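Proline iminopeptidase (Streptomyces halstedii, PDB 3WMR) is an amidohydrolase of the alpha/beta hydrolase fold with a hydrophobic tunnel for polyketide substrates, and probably releases N-terminal proline from peptides as its family does. Local coordinates at residues G25-G30 with L111-I116; A163-L168 with D200-R205; T229-G232 with H237-G240; G118-F123 with S133-R138; R37-L42 with S68-G73. All coordinates share one frame; numbering follows the deposited sequence.

Contact 1: G25-G30 with L111-I116; sequences GTVPFG and LNQLGI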
# COMPACT_ATOMS: atom_id res chain seq x y z
N GLY A 25 -4.39 -20.15 0.40
CA GLY A 25 -5.22 -20.61 1.49
C GLY A 25 -5.27 -19.57 2.58
O GLY A 25 -5.09 -18.38 2.32
N THR A 26 -5.52 -20.02 3.81
CA THR A 26 -5.47 -19.13 4.96
C THR A 26 -4.56 -19.71 6.03
O THR A 26 -4.25 -20.89 6.03
CB THR A 26 -6.86 -18.88 5.59
OG1 THR A 26 -7.39 -20.10 6.13
CG2 THR A 26 -7.82 -18.30 4.57
N VAL A 27 -4.15 -18.85 6.95
CA VAL A 27 -3.45 -19.28 8.15
C VAL A 27 -4.23 -18.73 9.34
O VAL A 27 -4.87 -17.68 9.23
CB VAL A 27 -1.97 -18.81 8.15
CG1 VAL A 27 -1.26 -19.31 6.89
CG2 VAL A 27 -1.86 -17.29 8.25
N PRO A 28 -4.21 -19.45 10.48
CA PRO A 28 -4.92 -18.91 11.64
C PRO A 28 -4.16 -17.70 12.20
O PRO A 28 -2.94 -17.72 12.28
CB PRO A 28 -4.90 -20.07 12.64
CG PRO A 28 -3.67 -20.83 12.29
CD PRO A 28 -3.52 -20.72 10.79
N PHE A 29 -4.91 -16.65 12.51
CA PHE A 29 -4.38 -15.49 13.20
C PHE A 29 -5.25 -15.35 14.43
O PHE A 29 -6.34 -14.77 14.38
CB PHE A 29 -4.46 -14.25 12.30
CG PHE A 29 -4.08 -12.96 13.00
CD1 PHE A 29 -3.01 -12.91 13.90
CD2 PHE A 29 -4.78 -11.79 12.74
CE1 PHE A 29 -2.67 -11.74 14.53
CE2 PHE A 29 -4.44 -10.61 13.37
CZ PHE A 29 -3.38 -10.58 14.26
N GLY A 30 -4.77 -15.93 15.53
CA GLY A 30 -5.57 -16.10 16.73
C GLY A 30 -6.94 -16.65 16.36
O GLY A 30 -7.06 -17.70 15.73
N LEU A 111 4.26 -14.25 8.56
CA LEU A 111 5.64 -14.64 8.29
C LEU A 111 5.98 -15.93 9.06
O LEU A 111 6.65 -16.81 8.54
CB LEU A 111 6.60 -13.52 8.68
CG LEU A 111 6.46 -12.22 7.88
CD1 LEU A 111 7.20 -11.10 8.59
CD2 LEU A 111 6.97 -12.36 6.45
N ASN A 112 5.49 -16.02 10.30
CA ASN A 112 5.71 -17.21 11.13
C ASN A 112 5.00 -18.43 10.58
O ASN A 112 5.63 -19.47 10.40
CB ASN A 112 5.25 -16.96 12.58
CG ASN A 112 6.14 -15.97 13.32
OD1 ASN A 112 5.66 -15.17 14.12
ND2 ASN A 112 7.43 -16.03 13.09
N GLN A 113 3.70 -18.30 10.28
CA GLN A 113 2.88 -19.43 9.80
C GLN A 113 3.40 -19.99 8.47
O GLN A 113 3.38 -21.19 8.25
CB GLN A 113 1.41 -19.03 9.65
CG GLN A 113 0.70 -18.59 10.93
CD GLN A 113 0.39 -19.73 11.89
OE1 GLN A 113 0.18 -20.88 11.49
NE2 GLN A 113 0.35 -19.41 13.18
N LEU A 114 3.86 -19.11 7.59
CA LEU A 114 4.45 -19.56 6.31
C LEU A 114 5.91 -20.02 6.44
O LEU A 114 6.49 -20.46 5.46
CB LEU A 114 4.35 -18.45 5.26
CG LEU A 114 2.94 -17.99 4.87
CD1 LEU A 114 3.04 -16.86 3.86
CD2 LEU A 114 2.12 -19.14 4.30
N GLY A 115 6.51 -19.90 7.62
CA GLY A 115 7.91 -20.34 7.81
C GLY A 115 8.94 -19.53 7.03
O GLY A 115 9.95 -20.06 6.57
N ILE A 116 8.69 -18.23 6.89
CA ILE A 116 9.63 -17.35 6.19
C ILE A 116 10.15 -16.22 7.08
O ILE A 116 10.81 -15.33 6.59
CB ILE A 116 8.99 -16.78 4.90
CG1 ILE A 116 7.71 -16.00 5.20
CG2 ILE A 116 8.67 -17.93 3.95
CD1 ILE A 116 7.10 -15.34 3.98
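Q113 and V27 meet flank to flank where the end of helix 100-113 lies against strand 23-29, an outermost strand of the central sheet. The two side chains run alongside one another in opposite senses, with Q113 CB 3.7 Å from V27 CB. With CG anti to the carbonyl carbon (chi1 -62°) and the chain bent at chi2, Q113 brings its CG to 3.9 Å from V27 CG2, and Q113 CD comes to 4.2 Å from P28 CD. L114 follows with a lighter touch, its CD2 methyl 4.3 Å from V27 CG1; the same leucine also reaches Y36 on strand 32-39, as V27 does. At G115 the helix is closed by a Schellman motif: phi turns positive, and two bonds tie the chain back into the last turn, I116 N to L111 O and G115 N to N112 O. I116 then leads away to pack on V50. No hydrogen bond passes between 25-30 and 111-116. The contact is carried by aliphatic carbons, and even the glutamine contributes mainly the aliphatic part of its chain, which implies van der Waals cohesion without a polar lock.

Contact 2: A163-L168 with D200-R205; sequences ARLRAL and DRHVCR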
# COMPACT_ATOMS: atom_id res chain seq x y z
N ALA A 163 -4.46 19.07 -0.44
CA ALA A 163 -4.98 20.43 -0.61
C ALA A 163 -4.24 21.13 -1.75
O ALA A 163 -4.85 21.84 -2.55
CB ALA A 163 -4.86 21.22 0.69
N ARG A 164 -2.94 20.92 -1.85
CA ARG A 164 -2.15 21.51 -2.92
C ARG A 164 -2.60 20.98 -4.29
O ARG A 164 -2.89 21.75 -5.22
CB ARG A 164 -0.66 21.26 -2.68
CG ARG A 164 0.25 22.14 -3.51
CD ARG A 164 1.73 21.89 -3.21
NE ARG A 164 2.11 20.50 -3.47
CZ ARG A 164 2.29 19.97 -4.69
NH1 ARG A 164 2.10 20.69 -5.79
NH2 ARG A 164 2.63 18.70 -4.80
N LEU A 165 -2.69 19.66 -4.39
CA LEU A 165 -3.09 19.02 -5.66
C LEU A 165 -4.52 19.36 -6.05
O LEU A 165 -4.83 19.55 -7.24
CB LEU A 165 -2.96 17.49 -5.54
CG LEU A 165 -1.54 16.97 -5.29
CD1 LEU A 165 -1.60 15.45 -5.17
CD2 LEU A 165 -0.59 17.41 -6.39
N ARG A 166 -5.39 19.44 -5.04
CA ARG A 166 -6.80 19.74 -5.26
C ARG A 166 -6.99 21.16 -5.78
O ARG A 166 -7.83 21.39 -6.64
CB ARG A 166 -7.63 19.52 -3.99
CG ARG A 166 -7.91 18.05 -3.65
CD ARG A 166 -8.40 17.90 -2.20
NE ARG A 166 -9.63 18.66 -1.97
CZ ARG A 166 -10.75 18.20 -1.40
NH1 ARG A 166 -10.81 16.96 -0.94
NH2 ARG A 166 -11.81 19.00 -1.27
N ALA A 167 -6.18 22.10 -5.28
CA ALA A 167 -6.14 23.48 -5.80
C ALA A 167 -5.72 23.58 -7.28
O ALA A 167 -5.90 24.63 -7.89
CB ALA A 167 -5.21 24.34 -4.95
N LEU A 168 -5.13 22.52 -7.84
CA LEU A 168 -4.77 22.49 -9.28
C LEU A 168 -5.85 21.85 -10.15
O LEU A 168 -5.73 21.82 -11.38
CB LEU A 168 -3.44 21.75 -9.48
CG LEU A 168 -2.22 22.41 -8.82
CD1 LEU A 168 -1.05 21.44 -8.77
CD2 LEU A 168 -1.83 23.70 -9.54
N ASP A 200 -7.75 10.21 -11.90
CA ASP A 200 -7.20 10.13 -13.26
C ASP A 200 -5.84 10.82 -13.36
O ASP A 200 -5.08 10.51 -14.26
CB ASP A 200 -8.15 10.75 -14.30
CG ASP A 200 -9.49 10.03 -14.38
OD1 ASP A 200 -9.62 8.89 -13.90
OD2 ASP A 200 -10.44 10.61 -14.96
N ARG A 201 -5.51 11.75 -12.46
CA ARG A 201 -4.19 12.39 -12.52
C ARG A 201 -3.17 11.72 -11.63
O ARG A 201 -1.99 11.56 -12.02
CB ARG A 201 -4.27 13.86 -12.11
CG ARG A 201 -5.07 14.73 -13.05
CD ARG A 201 -5.02 16.17 -12.56
NE ARG A 201 -5.83 17.08 -13.37
CZ ARG A 201 -5.87 18.39 -13.20
NH1 ARG A 201 -5.15 18.97 -12.25
NH2 ARG A 201 -6.65 19.13 -13.97
N HIS A 202 -3.60 11.37 -10.41
CA HIS A 202 -2.69 11.03 -9.32
C HIS A 202 -2.85 9.63 -8.72
O HIS A 202 -2.00 9.23 -7.92
CB HIS A 202 -2.81 12.07 -8.20
CG HIS A 202 -2.69 13.49 -8.67
ND1 HIS A 202 -3.75 14.36 -8.68
CD2 HIS A 202 -1.63 14.18 -9.16
CE1 HIS A 202 -3.36 15.53 -9.16
NE2 HIS A 202 -2.08 15.45 -9.46
N VAL A 203 -3.88 8.87 -9.10
CA VAL A 203 -4.06 7.53 -8.51
C VAL A 203 -3.85 6.41 -9.53
O VAL A 203 -3.10 5.46 -9.27
CB VAL A 203 -5.43 7.39 -7.81
CG1 VAL A 203 -5.63 5.97 -7.32
CG2 VAL A 203 -5.53 8.34 -6.61
N CYS A 204 -4.54 6.52 -10.67
CA CYS A 204 -4.39 5.56 -11.76
C CYS A 204 -4.70 6.27 -13.07
O CYS A 204 -5.87 6.55 -13.38
CB CYS A 204 -5.33 4.37 -11.59
SG CYS A 204 -5.14 3.10 -12.88
N ARG A 205 -3.66 6.55 -13.83
CA ARG A 205 -3.81 7.24 -15.10
C ARG A 205 -4.34 6.35 -16.24
O ARG A 205 -4.67 6.86 -17.31
CB ARG A 205 -2.48 7.90 -15.48
CG ARG A 205 -2.10 9.01 -14.53
CD ARG A 205 -0.62 9.31 -14.53
NE ARG A 205 -0.22 10.19 -15.61
CZ ARG A 205 -0.39 11.50 -15.63
NH1 ARG A 205 -1.00 12.14 -14.63
NH2 ARG A 205 0.02 12.20 -16.68
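R201 reaches across to the carbonyl of L168 with a chain that can be traced atom by atom. Its CB rests on the neighbouring H202 ring, 3.4 Å above the plane and over its centre. From there the chain runs fully extended through CG, CD and NE, with CG anti to the carbonyl carbon (chi1 -66°), which carries the guanidinium out to the L168 carbonyl. At the tip, R201 NH1 donates to L168 O at 3.0 Å; the oxygen lies in the guanidinium plane, but the donor stands well above the carbonyl plane of L168. The two segments end helices 155-166 and 189-202, part of the helical cap inserted between strands 143-149 and 258-263 of the alpha/beta hydrolase core. The H202 side chain is about 6 Å from those of D266 and H293, both predicted active-site residues. A leucine in place of R201 would probably leave the L168 carbonyl without this donor and the end of helix 155-166 less firmly tied to its neighbour. On the face of the imidazole opposite R201, L165 CD1 makes a CH-pi contact, 4.1 Å from the ring centroid and almost on the normal, while L165 CD2 lies 3.9 Å from H202 NE2.

Contact 3: T229-G232 with H237-G240; sequences TMNG and HVIG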
# COMPACT_ATOMS: atom_id res chain seq x y z
N THR A 229 -13.14 3.23 8.13
CA THR A 229 -12.75 3.45 9.52
C THR A 229 -11.39 4.13 9.64
O THR A 229 -11.27 5.18 10.27
CB THR A 229 -12.73 2.14 10.34
OG1 THR A 229 -14.03 1.57 10.32
CG2 THR A 229 -12.33 2.41 11.80
N MET A 230 -10.38 3.56 8.99
CA MET A 230 -9.00 4.00 9.21
C MET A 230 -8.57 5.13 8.29
O MET A 230 -7.84 6.03 8.71
CB MET A 230 -8.04 2.81 9.11
CG MET A 230 -8.39 1.67 10.07
SD MET A 230 -7.09 0.42 10.22
CE MET A 230 -5.90 1.31 11.24
N ASN A 231 -9.04 5.11 7.04
CA ASN A 231 -8.65 6.10 6.05
C ASN A 231 -9.69 7.19 5.77
O ASN A 231 -9.43 8.37 6.00
CB ASN A 231 -8.24 5.43 4.73
CG ASN A 231 -7.94 6.43 3.63
OD1 ASN A 231 -8.82 6.78 2.81
ND2 ASN A 231 -6.73 6.92 3.62
N GLY A 232 -10.85 6.81 5.24
CA GLY A 232 -11.83 7.77 4.77
C GLY A 232 -12.48 7.22 3.52
O GLY A 232 -12.15 6.12 3.10
N HIS A 237 -9.54 12.27 0.74
CA HIS A 237 -10.42 12.72 1.84
C HIS A 237 -10.17 11.81 3.04
O HIS A 237 -10.97 10.93 3.36
CB HIS A 237 -11.90 12.74 1.43
CG HIS A 237 -12.81 13.48 2.37
ND1 HIS A 237 -12.50 14.73 2.89
CD2 HIS A 237 -14.04 13.17 2.85
CE1 HIS A 237 -13.49 15.14 3.66
NE2 HIS A 237 -14.44 14.22 3.65
N VAL A 238 -9.02 12.03 3.69
CA VAL A 238 -8.60 11.19 4.80
C VAL A 238 -9.18 11.75 6.10
O VAL A 238 -8.63 12.70 6.68
CB VAL A 238 -7.07 11.11 4.92
CG1 VAL A 238 -6.65 10.33 6.17
CG2 VAL A 238 -6.48 10.49 3.69
N ILE A 239 -10.29 11.18 6.53
CA ILE A 239 -10.97 11.60 7.75
C ILE A 239 -11.10 10.47 8.77
O ILE A 239 -11.75 10.63 9.81
CB ILE A 239 -12.37 12.19 7.43
CG1 ILE A 239 -13.28 11.16 6.78
CG2 ILE A 239 -12.25 13.43 6.56
CD1 ILE A 239 -14.73 11.60 6.67
N GLY A 240 -10.50 9.32 8.48
CA GLY A 240 -10.57 8.16 9.36
C GLY A 240 -9.55 8.30 10.47
O GLY A 240 -8.92 9.35 10.60
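The turn that ends helix 225-230, in the helical cap of this alpha/beta hydrolase, folds back so that N231 and G240 meet backbone to backbone. The N231 side chain lies about 7 Å from that of S126, the predicted nucleophile, and T241, next after G240, lines the pocket of the bound 1-ethoxy-2-(2-ethoxyethoxy)ethane. The carbonyl oxygen of N231 is the hub. G240 N donates to N231 O at 2.9 Å, rising steeply above the carbonyl plane and not along a lone pair. V238 CA sends a C-H toward the same N231 O from 3.2 Å, and V238 CG1 adds a methyl at 3.4 Å. V238 has CG1 anti to the backbone N (chi1 175°), which turns CG2 to the outer end of the N231 side chain, the two chains crossing at about a right angle. V238 also packs on M155, W158 and L159 of helix 155-166. At both glycines a side chain would be crowded. On G240 a CB would run into the T229 carbonyl and the M230-N231 peptide, and T229 O already sits 3.2 Å from G240 CA. On G232, which leaves the helix with positive phi, a CB would run into H237 O; instead its CA points a C-H at that H237 O, 3.6 Å away, with an angle of 157° at the hydrogen.

Contact 4: G118-F123 with S133-R138; sequences GDYVLF and SVHAAR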
# COMPACT_ATOMS: atom_id res chain seq x y z
N GLY A 118 12.54 -16.16 8.94
CA GLY A 118 14.00 -16.17 8.93
C GLY A 118 14.68 -15.41 7.79
O GLY A 118 15.86 -15.09 7.89
N ASP A 119 13.94 -15.11 6.71
CA ASP A 119 14.53 -14.49 5.53
C ASP A 119 13.47 -13.98 4.54
O ASP A 119 12.76 -14.78 3.92
CB ASP A 119 15.45 -15.49 4.83
CG ASP A 119 16.34 -14.83 3.81
OD1 ASP A 119 16.35 -13.59 3.76
OD2 ASP A 119 17.02 -15.53 3.07
N TYR A 120 13.36 -12.66 4.39
CA TYR A 120 12.28 -12.08 3.58
C TYR A 120 12.60 -10.62 3.23
O TYR A 120 13.41 -9.99 3.90
CB TYR A 120 10.92 -12.19 4.28
CG TYR A 120 10.80 -11.47 5.61
CD1 TYR A 120 11.38 -12.00 6.75
CD2 TYR A 120 10.14 -10.25 5.72
CE1 TYR A 120 11.31 -11.34 7.98
CE2 TYR A 120 10.06 -9.57 6.95
CZ TYR A 120 10.66 -10.12 8.07
OH TYR A 120 10.57 -9.47 9.30
N VAL A 121 12.01 -10.14 2.14
CA VAL A 121 12.07 -8.73 1.73
C VAL A 121 10.63 -8.21 1.83
O VAL A 121 9.69 -8.95 1.57
CB VAL A 121 12.64 -8.60 0.31
CG1 VAL A 121 12.73 -7.16 -0.16
CG2 VAL A 121 14.01 -9.25 0.24
N LEU A 122 10.45 -6.96 2.26
CA LEU A 122 9.12 -6.36 2.31
C LEU A 122 8.96 -5.27 1.26
O LEU A 122 9.83 -4.41 1.11
CB LEU A 122 8.82 -5.74 3.68
CG LEU A 122 8.60 -6.59 4.93
CD1 LEU A 122 8.19 -5.67 6.06
CD2 LEU A 122 7.53 -7.66 4.72
N PHE A 123 7.84 -5.35 0.52
CA PHE A 123 7.40 -4.28 -0.39
C PHE A 123 6.07 -3.80 0.16
O PHE A 123 5.14 -4.59 0.33
CB PHE A 123 7.22 -4.84 -1.80
CG PHE A 123 6.65 -3.86 -2.79
CD1 PHE A 123 7.47 -3.10 -3.58
CD2 PHE A 123 5.27 -3.73 -2.93
CE1 PHE A 123 6.94 -2.22 -4.52
CE2 PHE A 123 4.72 -2.86 -3.88
CZ PHE A 123 5.55 -2.11 -4.67
N SER A 133 7.28 0.11 7.28
CA SER A 133 8.29 0.92 7.98
C SER A 133 8.25 0.67 9.48
O SER A 133 9.30 0.58 10.14
CB SER A 133 8.06 2.40 7.72
OG SER A 133 8.23 2.71 6.36
N VAL A 134 7.04 0.58 10.02
CA VAL A 134 6.86 0.30 11.46
C VAL A 134 7.47 -1.06 11.80
O VAL A 134 8.24 -1.21 12.77
CB VAL A 134 5.37 0.35 11.86
CG1 VAL A 134 5.17 -0.07 13.31
CG2 VAL A 134 4.80 1.74 11.64
N HIS A 135 7.13 -2.05 10.99
CA HIS A 135 7.73 -3.37 11.11
C HIS A 135 9.27 -3.36 11.02
O HIS A 135 9.92 -3.95 11.86
CB HIS A 135 7.14 -4.27 10.03
CG HIS A 135 7.70 -5.64 10.02
ND1 HIS A 135 7.08 -6.71 10.63
CD2 HIS A 135 8.83 -6.14 9.46
CE1 HIS A 135 7.79 -7.80 10.45
NE2 HIS A 135 8.86 -7.48 9.75
N ALA A 136 9.82 -2.68 10.01
CA ALA A 136 11.27 -2.61 9.82
C ALA A 136 11.98 -1.88 10.98
O ALA A 136 13.15 -2.15 11.25
CB ALA A 136 11.62 -1.94 8.50
N ALA A 137 11.27 -0.97 11.65
CA ALA A 137 11.86 -0.15 12.69
C ALA A 137 12.10 -0.94 13.98
O ALA A 137 12.91 -0.54 14.80
CB ALA A 137 10.98 1.07 12.96
N ARG A 138 11.43 -2.07 14.11
CA ARG A 138 11.67 -3.00 15.21
C ARG A 138 12.87 -3.90 14.98
O ARG A 138 13.21 -4.71 15.84
CB ARG A 138 10.42 -3.85 15.45
CG ARG A 138 9.20 -2.99 15.69
CD ARG A 138 7.96 -3.81 15.94
NE ARG A 138 6.81 -3.08 16.52
CZ ARG A 138 6.49 -1.79 16.35
NH1 ARG A 138 7.20 -0.95 15.60
NH2 ARG A 138 5.39 -1.33 16.95
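Y120 and H135 come at each other from opposite directions and join at their polar ends, in the most compact part of this buried contact. Y120 OH and H135 NE2 are hydrogen-bonded at 2.7 Å, and the geometry is planar for both partners: the hydroxyl lies at the edge of the imidazole, and NE2 near the plane of the phenol ring. The rings themselves meet rim to rim with planes 70° apart, neither over the other's face. H135 gets there with CG anti to the backbone N (chi1 178°), which throws the imidazole out from helix 127-137 toward the strand. L122 crosses it at about a right angle and sets its CD1 3.5 Å from H135 CD2. A phenylalanine in place of H135 would probably leave the buried Y120 hydroxyl without this partner. Away from this core the contact is looser: exposed R138 turns to its own segment, with a weak NH1 bond to V134 O (3.0 Å), and to E104 through a salt bridge at NH2, and G118 is likewise exposed. Strand 120-125, helix 127-137 and strand 143-149 form a beta-alpha-beta unit, with the predicted nucleophile S126 at the turn between the first two. H135 touches L107 and D108 of helix 100-113, Y120 touches L111 of the same helix, and A136 packs on L143 of strand 143-149.

Contact 5: R37-L42 with S68-G73; sequences RVTGDL and SLTEAG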
# COMPACT_ATOMS: atom_id res chain seq x y z
N ARG A 37 -1.36 -16.01 -0.72
CA ARG A 37 -1.06 -16.70 -1.97
C ARG A 37 0.45 -16.57 -2.26
O ARG A 37 1.02 -15.47 -2.14
CB ARG A 37 -1.92 -16.07 -3.08
CG ARG A 37 -1.26 -15.96 -4.44
CD ARG A 37 -1.58 -14.64 -5.12
NE ARG A 37 -2.35 -14.82 -6.34
CZ ARG A 37 -1.85 -15.15 -7.53
NH1 ARG A 37 -0.56 -15.34 -7.72
NH2 ARG A 37 -2.68 -15.28 -8.55
N VAL A 38 1.09 -17.68 -2.63
CA VAL A 38 2.49 -17.67 -3.04
C VAL A 38 2.60 -17.92 -4.53
O VAL A 38 1.91 -18.80 -5.08
CB VAL A 38 3.32 -18.76 -2.31
CG1 VAL A 38 4.77 -18.69 -2.73
CG2 VAL A 38 3.19 -18.61 -0.79
N THR A 39 3.43 -17.13 -5.20
CA THR A 39 3.79 -17.39 -6.59
C THR A 39 5.28 -17.74 -6.62
O THR A 39 6.09 -17.06 -5.97
CB THR A 39 3.48 -16.19 -7.48
OG1 THR A 39 2.16 -15.71 -7.18
CG2 THR A 39 3.54 -16.59 -8.94
N GLY A 40 5.62 -18.79 -7.36
CA GLY A 40 6.98 -19.33 -7.38
C GLY A 40 7.24 -20.26 -6.21
O GLY A 40 6.31 -20.70 -5.53
N ASP A 41 8.51 -20.55 -5.96
CA ASP A 41 8.91 -21.56 -4.97
C ASP A 41 9.57 -20.90 -3.76
O ASP A 41 10.66 -20.35 -3.88
CB ASP A 41 9.87 -22.55 -5.65
CG ASP A 41 10.18 -23.77 -4.79
OD1 ASP A 41 9.81 -23.81 -3.59
OD2 ASP A 41 10.81 -24.71 -5.33
N LEU A 42 8.92 -20.98 -2.59
CA LEU A 42 9.34 -20.27 -1.37
C LEU A 42 10.81 -20.47 -0.99
O LEU A 42 11.50 -19.51 -0.62
CB LEU A 42 8.48 -20.65 -0.15
CG LEU A 42 7.17 -19.91 0.16
CD1 LEU A 42 6.72 -20.22 1.58
CD2 LEU A 42 7.29 -18.41 -0.02
N SER A 68 5.31 -10.85 -11.84
CA SER A 68 6.40 -10.77 -12.81
C SER A 68 7.76 -11.02 -12.18
O SER A 68 8.64 -11.60 -12.80
CB SER A 68 6.41 -9.41 -13.52
OG SER A 68 6.79 -8.36 -12.64
N LEU A 69 7.96 -10.58 -10.94
CA LEU A 69 9.23 -10.80 -10.27
C LEU A 69 9.68 -12.27 -10.18
O LEU A 69 10.89 -12.54 -10.14
CB LEU A 69 9.23 -10.18 -8.85
CG LEU A 69 8.79 -8.71 -8.77
CD1 LEU A 69 8.71 -8.29 -7.31
CD2 LEU A 69 9.73 -7.80 -9.54
N THR A 70 8.73 -13.22 -10.17
CA THR A 70 9.07 -14.65 -10.15
C THR A 70 9.80 -15.07 -11.44
O THR A 70 10.49 -16.07 -11.46
CB THR A 70 7.84 -15.56 -9.94
OG1 THR A 70 6.92 -15.41 -11.04
CG2 THR A 70 7.13 -15.23 -8.63
N GLU A 71 9.68 -14.26 -12.48
CA GLU A 71 10.37 -14.50 -13.74
C GLU A 71 11.89 -14.48 -13.53
O GLU A 71 12.63 -15.18 -14.24
CB GLU A 71 9.94 -13.43 -14.74
CG GLU A 71 10.40 -13.58 -16.17
CD GLU A 71 10.37 -12.24 -16.89
OE1 GLU A 71 9.32 -11.56 -16.84
OE2 GLU A 71 11.40 -11.87 -17.50
N ALA A 72 12.34 -13.71 -12.54
CA ALA A 72 13.76 -13.58 -12.21
C ALA A 72 14.14 -14.36 -10.94
O ALA A 72 15.20 -14.11 -10.35
CB ALA A 72 14.14 -12.11 -12.06
N GLY A 73 13.29 -15.30 -10.54
CA GLY A 73 13.58 -16.19 -9.41
C GLY A 73 13.05 -15.77 -8.04
O GLY A 73 13.25 -16.48 -7.07
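T39 and T70 carry this contact almost alone, and what passes between them is van der Waals packing. The CG2 methyl of T70 is the probe: it lies 3.4 Å from T39 O and 3.9 Å from T39 CG2, with the two side chains crossing at about a right angle. In T70 that methyl is anti to the carbonyl carbon while OG1 takes the position between the backbone N and the carbonyl carbon (chi1 63°), an orientation that presents the methyl to the T39 carbonyl. G40 stands close by, its N 4.1 Å from T70 CG2. It has positive phi, and a CB here would come tight against the T70 methyl.

Hydrogen bonds do their work within each side and not across. T70 OG1 is spoken for by T67 O, one turn back. In the other segment R37 NH1 gives a weak bond to T39 OG1 at 2.8 Å, the hydroxyl sitting in the guanidinium plane at its edge. Backbone bonds hold 68-73 in a run of tight turns, each reaching three residues back: E71 N to S68 O, A72 N to L69 O and G73 N to T70 O.

The contact thus sets the end of strand 32-39 against the connection between strands 49-52 and 76-80. T39 pairs through its backbone with V76, the same residue that T70 and L69 touch with their side chains. Segment 68-73 also packs on helix 300-312, where L69 meets H304, M307 and I308.

In the fold
From the N terminus, contact 1 opens first, on edge strand 23-29, and closes only at the end of helix 100-113. Contact 5 opens and closes within that span, tying strand 32-39 to the connection before strand 76-80; L42 of contact 5 packs on I116 of contact 1. Contact 4 follows in series, closing strand 120-125 onto helix 127-137, and L111 of contact 1 packs against its Y120 and H135. These three gather on the central sheet. In the helical cap, contact 2 then joins the ends of helices 155-166 and 189-202, and contact 3 closes a short turn after helix 225-230; their nearest atoms are about 5 Å apart. No two contacts cross along the chain.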